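Local coordinates for guanylate kinase (Coxiella burnetii, PDB 3TR0), which catalyses the ATP-dependent phosphorylation of GMP to GDP, and is probably essential for recycling GMP and, indirectly, cGMP, at residues 6-11 and 114-119. Numbering follows the deposited sequence.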
loop_
_atom_site.group_PDB
_atom_site.type_symbol
_atom_site.label_atom_id
_atom_site.label_comp_id
_atom_site.label_asym_id
_atom_site.label_seq_id
_atom_site.Cartn_x
_atom_site.Cartn_y
_atom_site.Cartn_z
ATOM N N LYS A 6 -0.410 13.907 -7.692
ATOM C CA LYS A 6 -1.434 13.972 -6.658
ATOM C C LYS A 6 -0.754 13.658 -5.336
ATOM O O LYS A 6 -0.907 12.569 -4.779
ATOM C CB LYS A 6 -2.583 13.002 -6.919
ATOM C CG LYS A 6 -3.764 13.220 -5.982
ATOM C CD LYS A 6 -5.020 12.531 -6.479
ATOM C CE LYS A 6 -6.188 12.746 -5.526
ATOM N NZ LYS A 6 -5.964 12.088 -4.214
ATOM N N ALA A 7 0.013 14.627 -4.854
ATOM C CA ALA A 7 0.872 14.439 -3.696
ATOM C C ALA A 7 0.063 14.226 -2.428
ATOM O O ALA A 7 -1.066 14.695 -2.313
ATOM C CB ALA A 7 1.804 15.638 -3.540
ATOM N N ASN A 8 0.656 13.525 -1.471
ATOM C CA ASN A 8 -0.043 13.174 -0.249
ATOM C C ASN A 8 0.832 13.484 0.955
ATOM O O ASN A 8 2.031 13.741 0.814
ATOM C CB ASN A 8 -0.405 11.684 -0.274
ATOM C CG ASN A 8 -1.573 11.342 0.637
ATOM O OD1 ASN A 8 -2.031 12.168 1.421
ATOM N ND2 ASN A 8 -2.059 10.113 0.531
ATOM N N LEU A 9 0.224 13.471 2.134
ATOM C CA LEU A 9 0.963 13.582 3.382
ATOM C C LEU A 9 1.155 12.195 3.986
ATOM O O LEU A 9 0.227 11.399 4.031
ATOM C CB LEU A 9 0.203 14.467 4.369
ATOM C CG LEU A 9 -0.141 15.881 3.891
ATOM C CD1 LEU A 9 -0.914 16.621 4.971
ATOM C CD2 LEU A 9 1.124 16.638 3.520
ATOM N N PHE A 10 2.367 11.917 4.450
ATOM C CA PHE A 10 2.664 10.652 5.094
ATOM C C PHE A 10 3.114 10.917 6.513
ATOM O O PHE A 10 4.211 11.425 6.736
ATOM C CB PHE A 10 3.741 9.895 4.318
ATOM C CG PHE A 10 3.286 9.424 2.966
ATOM C CD1 PHE A 10 2.666 8.197 2.821
ATOM C CD2 PHE A 10 3.453 10.222 1.845
ATOM C CE1 PHE A 10 2.241 7.764 1.580
ATOM C CE2 PHE A 10 3.029 9.793 0.606
ATOM C CZ PHE A 10 2.416 8.564 0.472
ATOM N N ILE A 11 2.247 10.587 7.467
ATOM C CA ILE A 11 2.507 10.847 8.877
ATOM C C ILE A 11 3.308 9.691 9.448
ATOM O O ILE A 11 2.932 8.535 9.282
ATOM C CB ILE A 11 1.189 10.978 9.665
ATOM C CG1 ILE A 11 0.333 12.112 9.093
ATOM C CG2 ILE A 11 1.463 11.216 11.144
ATOM C CD1 ILE A 11 -1.132 12.018 9.465
ATOM N N GLU A 114 -7.864 14.980 10.110
ATOM C CA GLU A 114 -9.049 15.817 9.959
ATOM C C GLU A 114 -8.882 16.773 8.785
ATOM O O GLU A 114 -9.776 16.923 7.952
ATOM C CB GLU A 114 -9.297 16.621 11.237
ATOM C CG GLU A 114 -9.761 15.795 12.424
ATOM C CD GLU A 114 -11.270 15.793 12.576
ATOM O OE1 GLU A 114 -11.908 16.789 12.172
ATOM O OE2 GLU A 114 -11.818 14.798 13.095
ATOM N N LEU A 115 -7.718 17.407 8.724
ATOM C CA LEU A 115 -7.458 18.489 7.782
ATOM C C LEU A 115 -7.149 18.008 6.362
ATOM O O LEU A 115 -7.392 18.726 5.390
ATOM C CB LEU A 115 -6.315 19.355 8.321
ATOM C CG LEU A 115 -5.816 20.555 7.522
ATOM C CD1 LEU A 115 -5.268 21.613 8.466
ATOM C CD2 LEU A 115 -4.760 20.126 6.513
ATOM N N PHE A 116 -6.616 16.797 6.244
ATOM C CA PHE A 116 -6.212 16.264 4.945
ATOM C C PHE A 116 -6.504 14.766 4.888
ATOM O O PHE A 116 -5.619 13.942 5.114
ATOM C CB PHE A 116 -4.725 16.543 4.696
ATOM C CG PHE A 116 -4.321 16.451 3.252
ATOM C CD1 PHE A 116 -4.595 17.488 2.375
ATOM C CD2 PHE A 116 -3.654 15.336 2.775
ATOM C CE1 PHE A 116 -4.223 17.405 1.043
ATOM C CE2 PHE A 116 -3.278 15.249 1.444
ATOM C CZ PHE A 116 -3.562 16.286 0.578
ATOM N N PRO A 117 -7.761 14.416 4.582
ATOM C CA PRO A 117 -8.279 13.042 4.626
ATOM C C PRO A 117 -7.444 11.976 3.900
ATOM O O PRO A 117 -7.331 10.870 4.423
ATOM C CB PRO A 117 -9.680 13.162 3.999
ATOM C CG PRO A 117 -9.747 14.538 3.399
ATOM C CD PRO A 117 -8.795 15.382 4.179
ATOM N N PRO A 118 -6.877 12.289 2.720
ATOM C CA PRO A 118 -6.121 11.247 2.013
ATOM C C PRO A 118 -4.850 10.826 2.747
ATOM O O PRO A 118 -4.256 9.814 2.379
ATOM C CB PRO A 118 -5.749 11.923 0.687
ATOM C CG PRO A 118 -6.724 13.037 0.534
ATOM C CD PRO A 118 -6.971 13.524 1.925
ATOM N N ALA A 119 -4.438 11.594 3.754
ATOM C CA ALA A 119 -3.200 11.307 4.478
ATOM C C ALA A 119 -3.099 9.865 4.995
ATOM O O ALA A 119 -4.065 9.304 5.523
ATOM C CB ALA A 119 -3.021 12.292 5.626
#
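Asn8 and Leu9 meet Phe116, Pro118 and Ala119 in a mixed polar and apolar contact at the edge of the core, where the start of strand 9-13 lies beside the turn that brings the chain from helix 106-115 into strand 120-125. The polar part is a side-chain to backbone hydrogen bond: Asn8 ND2 donates to Pro118 O over 2.9 Å, nearly straight at 163°. The acceptor lies in the amide plane of Asn8, whereas the donor stands well above the carbonyl plane of Pro118. Asparagine suits this place because its two ends do different work: ND2 also bonds to Glu187 of helix 173-187, while OD1 accepts from Leu9 N in a bent bond of 2.7 Å. CG lies anti to the backbone N (chi1 -157°); from there the amide faces the turn, and OD1 meets the edge of the Phe116 ring in its plane, 3.3 Å from CE2. The two strands are parallel neighbours in the central sheet of the P-loop kinase fold, and backbone bonds from Leu9 and Ile11 to Leu120 continue the pairing. Phe116 to Ala119 form a type I beta turn, closed by Ala119 N on Phe116 O; the restricted phi of Pro117 suits its second position, and Pro118 takes the third. Leu9 reaches the Phe116 ring obliquely, its CG 3.7 Å from Phe116 CD2, while Pro118 CD lies over one face near the rim. Ala119 CA approaches Leu9 O at 3.5 Å, a CA-H...O contact, and its small methyl fits against Leu9 CB, Ile11 CD1 and Ile112 of helix 106-115.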